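Local atomic coordinates of 4'-phospho-dehydrooxetanocin synthase (Bacillus megaterium, PDB entry 5UL3), a protein that uses cobalamin, an iron-sulfur cluster and S-adenosyl-L-methionine to contract the sugar ring of dAMP to an oxetane aldehyde during oxetanocin A biosynthesis. Residues Arg377-Cys382 against Asn413-Lys418; Gly384-Glu389 against Ala424-Asp429; Asp401-Pro406 against Leu459-Ala464; Lys418-Cys423 against Ile431-Glu436. One frame throughout, in Å; residues are numbered along the deposited sequence.

Interaction 1 (Arg377-Cys382 against Asn413-Lys418); sequences RIIDIC and NVERLK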
# COMPACT_ATOMS: atom_id res chain seq x y z
N ARG A 377 -1.56 -22.27 -5.24
CA ARG A 377 -1.02 -21.16 -6.02
C ARG A 377 0.13 -20.48 -5.28
O ARG A 377 1.15 -20.15 -5.88
CB ARG A 377 -2.14 -20.17 -6.33
CG ARG A 377 -1.65 -18.88 -6.95
CD ARG A 377 -2.79 -18.00 -7.41
NE ARG A 377 -2.32 -16.69 -7.84
CZ ARG A 377 -2.00 -15.70 -7.01
NH1 ARG A 377 -2.08 -15.87 -5.69
NH2 ARG A 377 -1.60 -14.52 -7.49
N ILE A 378 -0.04 -20.24 -3.98
CA ILE A 378 1.03 -19.59 -3.22
C ILE A 378 2.26 -20.50 -3.17
O ILE A 378 3.40 -20.04 -3.35
CB ILE A 378 0.53 -19.22 -1.81
CG1 ILE A 378 -0.65 -18.23 -1.87
CG2 ILE A 378 1.69 -18.64 -0.95
CD1 ILE A 378 -0.35 -16.91 -2.58
N ILE A 379 2.05 -21.79 -2.92
CA ILE A 379 3.17 -22.73 -2.86
C ILE A 379 3.92 -22.76 -4.18
O ILE A 379 5.15 -22.76 -4.21
CB ILE A 379 2.67 -24.13 -2.43
CG1 ILE A 379 2.29 -24.08 -0.94
CG2 ILE A 379 3.76 -25.17 -2.69
CD1 ILE A 379 1.50 -25.30 -0.46
N ASP A 380 3.19 -22.70 -5.31
CA ASP A 380 3.84 -22.64 -6.63
C ASP A 380 4.66 -21.36 -6.82
O ASP A 380 5.75 -21.39 -7.39
CB ASP A 380 2.79 -22.77 -7.74
CG ASP A 380 2.16 -24.16 -7.81
OD1 ASP A 380 2.58 -25.04 -7.03
OD2 ASP A 380 1.24 -24.37 -8.63
N ILE A 381 4.13 -20.21 -6.38
CA ILE A 381 4.92 -18.98 -6.44
C ILE A 381 6.18 -19.12 -5.59
O ILE A 381 7.30 -18.79 -6.03
CB ILE A 381 4.06 -17.78 -5.99
CG1 ILE A 381 2.96 -17.51 -7.02
CG2 ILE A 381 4.95 -16.51 -5.81
CD1 ILE A 381 1.83 -16.62 -6.51
N CYS A 382 6.03 -19.66 -4.38
CA CYS A 382 7.18 -19.86 -3.49
C CYS A 382 8.20 -20.80 -4.11
O CYS A 382 9.40 -20.56 -4.02
CB CYS A 382 6.71 -20.39 -2.14
SG CYS A 382 5.82 -19.16 -1.17
N ASN A 413 -6.37 -26.65 7.60
CA ASN A 413 -5.47 -25.85 8.43
C ASN A 413 -4.04 -26.36 8.36
O ASN A 413 -3.09 -25.57 8.37
CB ASN A 413 -5.96 -25.83 9.88
CG ASN A 413 -7.14 -24.89 10.09
OD1 ASN A 413 -6.95 -23.68 10.20
ND2 ASN A 413 -8.35 -25.43 10.15
N VAL A 414 -3.86 -27.68 8.29
CA VAL A 414 -2.52 -28.23 8.16
C VAL A 414 -1.91 -27.87 6.81
O VAL A 414 -0.72 -27.56 6.71
CB VAL A 414 -2.52 -29.75 8.42
CG1 VAL A 414 -1.14 -30.34 8.15
CG2 VAL A 414 -2.93 -30.03 9.87
N GLU A 415 -2.72 -27.91 5.74
CA GLU A 415 -2.22 -27.47 4.44
C GLU A 415 -1.95 -25.97 4.43
O GLU A 415 -1.03 -25.51 3.74
CB GLU A 415 -3.22 -27.85 3.34
CG GLU A 415 -2.74 -27.60 1.91
CD GLU A 415 -1.58 -28.50 1.50
OE1 GLU A 415 -0.66 -28.01 0.80
OE2 GLU A 415 -1.58 -29.69 1.86
N ARG A 416 -2.71 -25.20 5.21
CA ARG A 416 -2.45 -23.77 5.34
C ARG A 416 -1.11 -23.53 6.03
O ARG A 416 -0.33 -22.66 5.61
CB ARG A 416 -3.59 -23.12 6.10
CG ARG A 416 -3.71 -21.63 5.94
CD ARG A 416 -3.36 -21.19 4.51
NE ARG A 416 -4.40 -21.49 3.53
CZ ARG A 416 -5.36 -20.65 3.17
NH1 ARG A 416 -5.45 -19.45 3.73
NH2 ARG A 416 -6.24 -20.99 2.25
N LEU A 417 -0.81 -24.30 7.09
CA LEU A 417 0.49 -24.17 7.76
C LEU A 417 1.63 -24.51 6.81
O LEU A 417 2.65 -23.81 6.78
CB LEU A 417 0.53 -25.06 9.00
CG LEU A 417 1.84 -25.01 9.77
CD1 LEU A 417 2.07 -23.62 10.34
CD2 LEU A 417 1.81 -26.06 10.89
N LYS A 418 1.46 -25.56 6.00
CA LYS A 418 2.47 -25.87 4.98
C LYS A 418 2.69 -24.69 4.03
O LYS A 418 3.83 -24.35 3.71
CB LYS A 418 2.07 -27.12 4.20
CG LYS A 418 2.99 -27.39 3.01
CD LYS A 418 2.63 -28.71 2.29
CE LYS A 418 3.58 -28.95 1.12
NZ LYS A 418 3.09 -30.02 0.18
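Ile379 reaches from helix 374-386 toward Lys418 and Glu415 on helix 410-426. The contact is small, burying 104 Å² over both sides. The closest CA atoms, those of Ile379 and Lys418, are still 8.5 Å apart, so side chains must span the gap.

Apolar packing comes first. The delta methyl of Ile379 does the touching. CG1 of Ile379 stands anti to its carbonyl carbon (chi1 -72°), and the chain is then nearly straight at chi2. This carries CD1 out from its own helix. Lys418 is extended through all four torsions, and its chain runs alongside the methyl from CG to CE. CG of Lys418 is the nearest of these carbons, 4.3 Å from CD1 of Ile379.

The second kind is a methyl beside a carboxylate. CD1 of Ile379 is 3.7 Å from OE1 of Glu415, and the two side chains cross at about a right angle. Glu415 is modelled in two conformers, so this approach is doubtful as a fixed feature.

Ile379 itself is buried; Glu415 and Lys418 form the partly exposed side of the contact. Deeper between the two helices, Ile378 packs on Met419 and Cys423, all three of them buried. On another side of helix 374-386, Arg377 and Ile381 turn to helix 335-351. Two neighbouring helices that run in the same general direction along a parallel sheet are characteristic of the partial TIM barrel of radical SAM enzymes.

Interaction 2 (Gly384-Glu389 against Ala424-Asp429); sequences GLLKRE and ALAGAD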
# COMPACT_ATOMS: atom_id res chain seq x y z
N GLY A 384 8.72 -21.21 -7.24
CA GLY A 384 9.40 -20.43 -8.26
C GLY A 384 10.47 -19.51 -7.69
O GLY A 384 11.55 -19.37 -8.26
N LEU A 385 10.17 -18.85 -6.57
CA LEU A 385 11.15 -17.99 -5.92
C LEU A 385 12.35 -18.80 -5.44
O LEU A 385 13.49 -18.32 -5.48
CB LEU A 385 10.51 -17.23 -4.75
CG LEU A 385 9.52 -16.13 -5.16
CD1 LEU A 385 8.88 -15.50 -3.93
CD2 LEU A 385 10.26 -15.07 -5.96
N LEU A 386 12.10 -20.02 -4.97
CA LEU A 386 13.16 -20.86 -4.44
C LEU A 386 14.08 -21.37 -5.55
O LEU A 386 15.19 -21.82 -5.25
CB LEU A 386 12.56 -22.01 -3.64
CG LEU A 386 11.92 -21.58 -2.30
CD1 LEU A 386 11.06 -22.71 -1.72
CD2 LEU A 386 13.01 -21.17 -1.32
N LYS A 387 13.63 -21.33 -6.81
CA LYS A 387 14.47 -21.69 -7.94
C LYS A 387 15.42 -20.58 -8.35
O LYS A 387 16.35 -20.84 -9.12
CB LYS A 387 13.61 -22.09 -9.15
CG LYS A 387 12.95 -23.44 -9.01
CD LYS A 387 11.96 -23.67 -10.14
CE LYS A 387 11.04 -24.83 -9.81
NZ LYS A 387 9.99 -25.02 -10.85
N ARG A 388 15.20 -19.36 -7.88
CA ARG A 388 16.06 -18.25 -8.26
C ARG A 388 17.45 -18.44 -7.67
O ARG A 388 17.65 -19.15 -6.69
CB ARG A 388 15.47 -16.92 -7.80
CG ARG A 388 14.07 -16.63 -8.38
CD ARG A 388 13.56 -15.30 -7.88
NE ARG A 388 14.45 -14.22 -8.28
CZ ARG A 388 14.48 -13.70 -9.51
NH1 ARG A 388 13.65 -14.16 -10.45
NH2 ARG A 388 15.33 -12.73 -9.80
N GLU A 389 18.43 -17.77 -8.28
CA GLU A 389 19.80 -17.88 -7.80
C GLU A 389 20.00 -17.10 -6.50
O GLU A 389 20.68 -17.59 -5.59
CB GLU A 389 20.78 -17.41 -8.87
CG GLU A 389 22.22 -17.31 -8.40
CD GLU A 389 23.10 -16.64 -9.42
OE1 GLU A 389 22.76 -16.68 -10.63
OE2 GLU A 389 24.14 -16.05 -9.03
N ALA A 424 7.61 -18.61 4.32
CA ALA A 424 8.82 -18.33 5.10
C ALA A 424 10.08 -18.77 4.35
O ALA A 424 11.07 -18.03 4.28
CB ALA A 424 8.74 -19.01 6.46
N LEU A 425 10.06 -19.98 3.79
CA LEU A 425 11.22 -20.48 3.05
C LEU A 425 11.57 -19.56 1.90
O LEU A 425 12.76 -19.35 1.60
CB LEU A 425 10.95 -21.89 2.52
CG LEU A 425 10.85 -23.03 3.54
CD1 LEU A 425 10.50 -24.33 2.84
CD2 LEU A 425 12.18 -23.18 4.28
N ALA A 426 10.56 -19.00 1.23
CA ALA A 426 10.83 -18.19 0.05
C ALA A 426 11.18 -16.74 0.38
O ALA A 426 11.47 -15.97 -0.54
CB ALA A 426 9.62 -18.22 -0.89
N GLY A 427 11.12 -16.34 1.65
CA GLY A 427 11.52 -14.99 2.00
C GLY A 427 10.49 -14.09 2.65
O GLY A 427 10.76 -12.90 2.84
N ALA A 428 9.32 -14.62 3.00
CA ALA A 428 8.34 -13.82 3.72
C ALA A 428 8.99 -13.26 4.98
O ALA A 428 9.58 -14.00 5.77
CB ALA A 428 7.11 -14.67 4.08
N ASP A 429 8.89 -11.94 5.15
CA ASP A 429 9.68 -11.24 6.16
C ASP A 429 8.79 -10.55 7.18
O ASP A 429 8.45 -11.15 8.20
CB ASP A 429 10.60 -10.24 5.46
CG ASP A 429 11.55 -9.55 6.42
OD1 ASP A 429 11.84 -10.12 7.49
OD2 ASP A 429 11.96 -8.42 6.11
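Leu385 and Leu386 pack on Ala426 where helices 374-386 and 410-426 draw together. The CA atoms of Leu386 and Ala426 are 5.7 Å apart, a close approach consistent with the small side chain of Ala426.

The tight part centres on Ala426 and the backbone before it. CG of Leu386 stands anti to its own carbonyl carbon (chi1 -71°), which swings its branches across to the other helix. Its CD2 lies against backbone rather than side chain, 3.4 Å from O of Leu425 and 3.9 Å from CA of Ala426. The methyl of Ala426 points at the first helix and meets Leu385 twice. CB of Leu385 is 4.1 Å from CB of Ala426, and CD1 of Leu385 is equally near it. Leu385 also touches Phe394 on strand 393-398 and Leu342 on helix 335-351, so this leucine is held between the sheet and two helices.

The looser part faces solvent. Leu386 and Leu425 are both exposed, and CD1 of Leu386 comes no nearer than 4.3 Å to CB of Leu425.

The second helix stops just past this contact. Gly427 takes a positive phi of 120°. Its N bonds to O of Ala424 at 3.1 Å, while N of Ala428 bonds to O of Cys423 at 2.9 Å. The chain then turns toward the sheet, where Gly427 and Asp429 form backbone hydrogen bonds with Phe394. These paired bonds and the glycine make a Schellman motif, here ending the helix of a beta-alpha-beta unit in the radical SAM barrel.

Interaction 3 (Asp401-Pro406 against Leu459-Ala464); sequences DSVYEP and LRLVSA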
# COMPACT_ATOMS: atom_id res chain seq x y z
N ASP A 401 -7.66 -15.35 9.74
CA ASP A 401 -8.25 -16.61 9.28
C ASP A 401 -7.66 -17.10 7.96
O ASP A 401 -8.08 -18.15 7.47
CB ASP A 401 -9.78 -16.50 9.20
CG ASP A 401 -10.27 -15.27 8.44
OD1 ASP A 401 -9.86 -14.14 8.78
OD2 ASP A 401 -11.12 -15.44 7.55
N SER A 402 -6.72 -16.36 7.37
CA SER A 402 -5.91 -16.95 6.31
C SER A 402 -4.80 -17.83 6.88
O SER A 402 -4.11 -18.51 6.11
CB SER A 402 -5.28 -15.87 5.42
OG SER A 402 -6.27 -15.11 4.75
N VAL A 403 -4.61 -17.81 8.19
CA VAL A 403 -3.65 -18.68 8.87
C VAL A 403 -4.36 -19.86 9.52
O VAL A 403 -3.99 -21.02 9.31
CB VAL A 403 -2.85 -17.89 9.93
CG1 VAL A 403 -1.72 -18.75 10.50
CG2 VAL A 403 -2.29 -16.59 9.34
N TYR A 404 -5.37 -19.56 10.33
CA TYR A 404 -6.05 -20.54 11.16
C TYR A 404 -7.55 -20.29 11.13
O TYR A 404 -8.01 -19.19 11.43
CB TYR A 404 -5.52 -20.45 12.60
CG TYR A 404 -6.33 -21.20 13.64
CD1 TYR A 404 -6.49 -22.59 13.56
CD2 TYR A 404 -6.92 -20.53 14.71
CE1 TYR A 404 -7.24 -23.28 14.52
CE2 TYR A 404 -7.66 -21.21 15.67
CZ TYR A 404 -7.81 -22.59 15.57
OH TYR A 404 -8.53 -23.27 16.52
N GLU A 405 -8.33 -21.33 10.82
CA GLU A 405 -9.78 -21.17 10.72
C GLU A 405 -10.40 -22.45 11.24
O GLU A 405 -10.51 -23.44 10.50
CB GLU A 405 -10.24 -20.89 9.29
CG GLU A 405 -11.79 -20.85 9.19
CD GLU A 405 -12.41 -19.89 10.20
OE1 GLU A 405 -12.45 -18.67 9.92
OE2 GLU A 405 -12.83 -20.34 11.29
N PRO A 406 -10.80 -22.47 12.51
CA PRO A 406 -11.38 -23.70 13.09
C PRO A 406 -12.72 -24.08 12.48
O PRO A 406 -13.16 -25.22 12.67
CB PRO A 406 -11.51 -23.36 14.58
CG PRO A 406 -11.63 -21.85 14.59
CD PRO A 406 -10.71 -21.38 13.50
N LEU A 459 -1.21 -15.96 15.38
CA LEU A 459 0.09 -15.34 15.65
C LEU A 459 1.11 -16.38 16.07
O LEU A 459 2.29 -16.29 15.71
CB LEU A 459 -0.04 -14.26 16.73
CG LEU A 459 -0.98 -13.09 16.44
CD1 LEU A 459 -0.99 -12.10 17.62
CD2 LEU A 459 -0.61 -12.42 15.13
N ARG A 460 0.67 -17.37 16.84
CA ARG A 460 1.53 -18.47 17.25
C ARG A 460 2.07 -19.24 16.05
O ARG A 460 3.27 -19.53 15.96
CB ARG A 460 0.71 -19.39 18.17
CG ARG A 460 1.47 -20.40 18.99
CD ARG A 460 0.51 -21.22 19.88
NE ARG A 460 -0.05 -20.46 20.99
CZ ARG A 460 -1.15 -20.79 21.65
NH1 ARG A 460 -1.84 -21.87 21.30
NH2 ARG A 460 -1.58 -20.03 22.65
N LEU A 461 1.19 -19.58 15.10
CA LEU A 461 1.60 -20.35 13.93
C LEU A 461 2.57 -19.57 13.04
O LEU A 461 3.60 -20.11 12.61
CB LEU A 461 0.36 -20.79 13.14
CG LEU A 461 -0.54 -21.77 13.89
CD1 LEU A 461 -1.95 -21.86 13.26
CD2 LEU A 461 0.10 -23.17 13.93
N VAL A 462 2.26 -18.31 12.75
CA VAL A 462 3.12 -17.55 11.85
C VAL A 462 4.46 -17.26 12.51
O VAL A 462 5.52 -17.39 11.88
CB VAL A 462 2.44 -16.25 11.39
CG1 VAL A 462 3.43 -15.41 10.53
CG2 VAL A 462 1.17 -16.58 10.55
N SER A 463 4.44 -16.87 13.79
CA SER A 463 5.72 -16.56 14.44
C SER A 463 6.59 -17.80 14.59
O SER A 463 7.82 -17.70 14.45
CB SER A 463 5.47 -15.88 15.79
OG SER A 463 4.77 -16.71 16.70
N ALA A 464 5.99 -18.97 14.82
CA ALA A 464 6.77 -20.20 14.93
C ALA A 464 7.52 -20.52 13.64
O ALA A 464 8.53 -21.23 13.69
CB ALA A 464 5.87 -21.38 15.33
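Val403 and Tyr404 pack on Leu461 and Val462 of helix 452-464. The contact belongs to the partial TIM barrel of the radical SAM domain. It joins the loop after strand 393-398 to helix 452-464, which lies between strands 432-436 and 470-473 in the chain. All four touching residues are buried, and the contact is apolar.

Leu459, at the start, directs its side chain away from the loop. The guanidinium of Arg460 donates to the carbonyls of Asp497 and Leu517.

Leu461 is the first to touch. Its CB is 3.9 Å from CG1 of Val403, and the two side chains slide past each other in opposite directions. Its CD1 is 3.9 Å from CB of Tyr404 and lies obliquely to the phenol ring. That ring has CD of Pro406 3.7 Å above one face, toward its rim.

Val462 makes the closest approach. Its CG2 fits against both methyls of Val403, 3.6 Å from CG1 and 3.7 Å from CG2. These two valines cross at about a right angle. Val403 CG1 thus touches two successive residues of the helix.

The hydroxyl of Ser463 (chi1 62°) turns back to the previous helical turn and is also hydrogen-bonded to N of Met500. OG donates to O of Leu459 at 2.7 Å, while N of Ser463 reaches the same oxygen at 2.9 Å from the opposite face of the carbonyl plane.

Interaction 4 (Lys418-Cys423 against Ile431-Glu436); sequences KMWHYC and IFIGVE. With EDO (1,2-ethanediol), chain X.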
# COMPACT_ATOMS: atom_id res chain seq x y z
N LYS A 418 1.46 -25.56 6.00
CA LYS A 418 2.47 -25.87 4.98
C LYS A 418 2.69 -24.69 4.03
O LYS A 418 3.83 -24.35 3.71
CB LYS A 418 2.07 -27.12 4.20
CG LYS A 418 2.99 -27.39 3.01
CD LYS A 418 2.63 -28.71 2.29
CE LYS A 418 3.58 -28.95 1.12
NZ LYS A 418 3.09 -30.02 0.18
N MET A 419 1.60 -24.06 3.58
CA MET A 419 1.72 -22.91 2.69
C MET A 419 2.49 -21.78 3.35
O MET A 419 3.39 -21.17 2.75
CB MET A 419 0.33 -22.43 2.25
CG MET A 419 0.35 -21.29 1.22
SD MET A 419 -1.11 -20.23 1.43
CE MET A 419 -0.68 -19.46 2.98
N TRP A 420 2.15 -21.46 4.60
CA TRP A 420 2.87 -20.41 5.30
C TRP A 420 4.34 -20.76 5.48
O TRP A 420 5.21 -19.88 5.42
CB TRP A 420 2.20 -20.14 6.65
CG TRP A 420 1.03 -19.22 6.53
CD1 TRP A 420 -0.31 -19.56 6.40
CD2 TRP A 420 1.08 -17.78 6.49
NE1 TRP A 420 -1.08 -18.43 6.30
CE2 TRP A 420 -0.26 -17.32 6.35
CE3 TRP A 420 2.12 -16.84 6.56
CZ2 TRP A 420 -0.57 -15.96 6.29
CZ3 TRP A 420 1.80 -15.49 6.49
CH2 TRP A 420 0.46 -15.07 6.36
N HIS A 421 4.65 -22.05 5.68
CA HIS A 421 6.05 -22.46 5.76
C HIS A 421 6.76 -22.18 4.45
O HIS A 421 7.88 -21.66 4.45
CB HIS A 421 6.15 -23.94 6.13
CG HIS A 421 7.57 -24.41 6.31
ND1 HIS A 421 8.02 -25.60 5.78
CD2 HIS A 421 8.62 -23.86 6.96
CE1 HIS A 421 9.29 -25.76 6.09
NE2 HIS A 421 9.68 -24.73 6.81
N TYR A 422 6.12 -22.52 3.32
CA TYR A 422 6.70 -22.20 2.02
C TYR A 422 6.92 -20.70 1.87
O TYR A 422 7.92 -20.27 1.28
CB TYR A 422 5.82 -22.72 0.89
CG TYR A 422 6.21 -24.11 0.42
CD1 TYR A 422 5.73 -25.23 1.07
CD2 TYR A 422 7.10 -24.29 -0.62
CE1 TYR A 422 6.09 -26.50 0.67
CE2 TYR A 422 7.47 -25.56 -1.04
CZ TYR A 422 6.96 -26.66 -0.38
OH TYR A 422 7.31 -27.93 -0.77
N CYS A 423 5.98 -19.88 2.37
CA CYS A 423 6.19 -18.43 2.34
C CYS A 423 7.45 -18.06 3.12
O CYS A 423 8.27 -17.27 2.65
CB CYS A 423 4.99 -17.70 2.92
SG CYS A 423 3.56 -17.75 1.83
N ILE A 431 5.33 -9.56 7.93
CA ILE A 431 3.95 -9.81 7.51
C ILE A 431 3.01 -9.05 8.45
O ILE A 431 3.20 -9.06 9.68
CB ILE A 431 3.63 -11.33 7.48
CG1 ILE A 431 4.12 -12.03 6.21
CG2 ILE A 431 2.13 -11.59 7.57
CD1 ILE A 431 5.20 -11.35 5.39
N PHE A 432 2.00 -8.39 7.87
CA PHE A 432 1.00 -7.63 8.62
C PHE A 432 -0.25 -8.50 8.74
O PHE A 432 -0.78 -8.95 7.72
CB PHE A 432 0.65 -6.32 7.90
CG PHE A 432 -0.40 -5.51 8.58
CD1 PHE A 432 -1.75 -5.69 8.28
CD2 PHE A 432 -0.06 -4.53 9.51
CE1 PHE A 432 -2.73 -4.94 8.92
CE2 PHE A 432 -1.03 -3.78 10.15
CZ PHE A 432 -2.37 -3.98 9.85
N ILE A 433 -0.73 -8.72 9.96
CA ILE A 433 -1.97 -9.48 10.18
C ILE A 433 -3.00 -8.51 10.74
O ILE A 433 -2.77 -7.89 11.79
CB ILE A 433 -1.78 -10.67 11.13
CG1 ILE A 433 -0.63 -11.57 10.68
CG2 ILE A 433 -3.13 -11.46 11.25
CD1 ILE A 433 -0.94 -12.43 9.51
N GLY A 434 -4.12 -8.36 10.05
CA GLY A 434 -5.18 -7.48 10.50
C GLY A 434 -6.00 -8.03 11.65
O GLY A 434 -7.19 -8.31 11.50
N VAL A 435 -5.35 -8.21 12.81
CA VAL A 435 -6.04 -8.68 14.02
C VAL A 435 -7.16 -7.72 14.41
O VAL A 435 -8.33 -8.12 14.57
CB VAL A 435 -5.02 -8.85 15.16
CG1 VAL A 435 -5.71 -9.03 16.49
CG2 VAL A 435 -4.08 -10.03 14.88
N GLU A 436 -6.81 -6.45 14.61
CA GLU A 436 -7.68 -5.29 14.88
C GLU A 436 -8.29 -5.28 16.28
O GLU A 436 -8.52 -4.21 16.84
CB GLU A 436 -8.79 -5.17 13.81
CG GLU A 436 -8.32 -5.03 12.34
CD GLU A 436 -7.08 -4.17 12.12
OE1 GLU A 436 -6.33 -4.44 11.15
OE2 GLU A 436 -6.83 -3.22 12.88
C1 EDO X . -5.65 -0.54 10.91
O1 EDO X . -5.47 -1.27 12.14
C2 EDO X . -6.42 -1.36 9.88
O2 EDO X . -5.70 -2.55 9.51
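OE1 of Glu436 accepts a 2.6 Å hydrogen bond from O2 of a bound 1,2-ethanediol, probably picked up from the crystallisation liquor. The other hydroxyl oxygen of the diol, O1, lies very close to OE2 of Glu436, at 2.5 Å, too short for its details to be trusted. The diol thus faces both carboxylate oxygens. Its O2 also lies near the ring plane of Phe432, at the edge, 3.6 Å from CZ. Glu436 is a binding residue for S-adenosyl-L-methionine, so the diol probably occupies part of that site.

Earlier in the segment, at Ile431 and Ile433, the contact is apolar. Trp420 comes from helix 410-426 and points the far edge of its six-membered ring at Ile431. CH2 of Trp420 is 4.0 Å from CG2 of Ile431, a methyl near the ring plane, and CZ3 is 4.1 Å from it. CD1 of Ile433 lies obliquely to the same ring, 4.3 Å from CH2. The indole is fixed from other directions too. CE of Met419 sits 3.4 Å above one face, offset toward the rim, and NE1 donates to the carbonyl of Ser402.

From Ile433 to Val435 the backbone bends in an inverse gamma turn centred on Gly434, closed by a weak bond from N of Val435 to O of Ile433. The turn comes just before Glu436.

The strand 432-436 runs between strands 393-398 and 470-473 in the parallel part of the sheet. Helix 410-426 packs against it as the connecting helix of the beta-alpha-beta unit that strand 393-398 begins.

Overall arrangement
Helix 410-426 ties most of these contacts together. Interactions 1 and 2 lie along its seam with helix 374-386, their centres 13 Å apart, and Cys382 CB meets Ala426 CB at 3.8 Å between them. Interaction 4 shares Lys418 with interaction 1 and leads inward from the helix to the sheet. Interactions 3 and 4 have centres just 7 Å apart. There the carbonyl oxygen of Ser402 receives both Trp420 NE1 (3.0 Å) and Arg416 NH1 (2.9 Å), which also links interaction 1. Interaction 4 reaches the active site: it contains Glu436, and the Ile433 side chain is about 10 Å from the iron-sulfur cluster. The side chain of Val403 in interaction 3 is about 12 Å from that cluster.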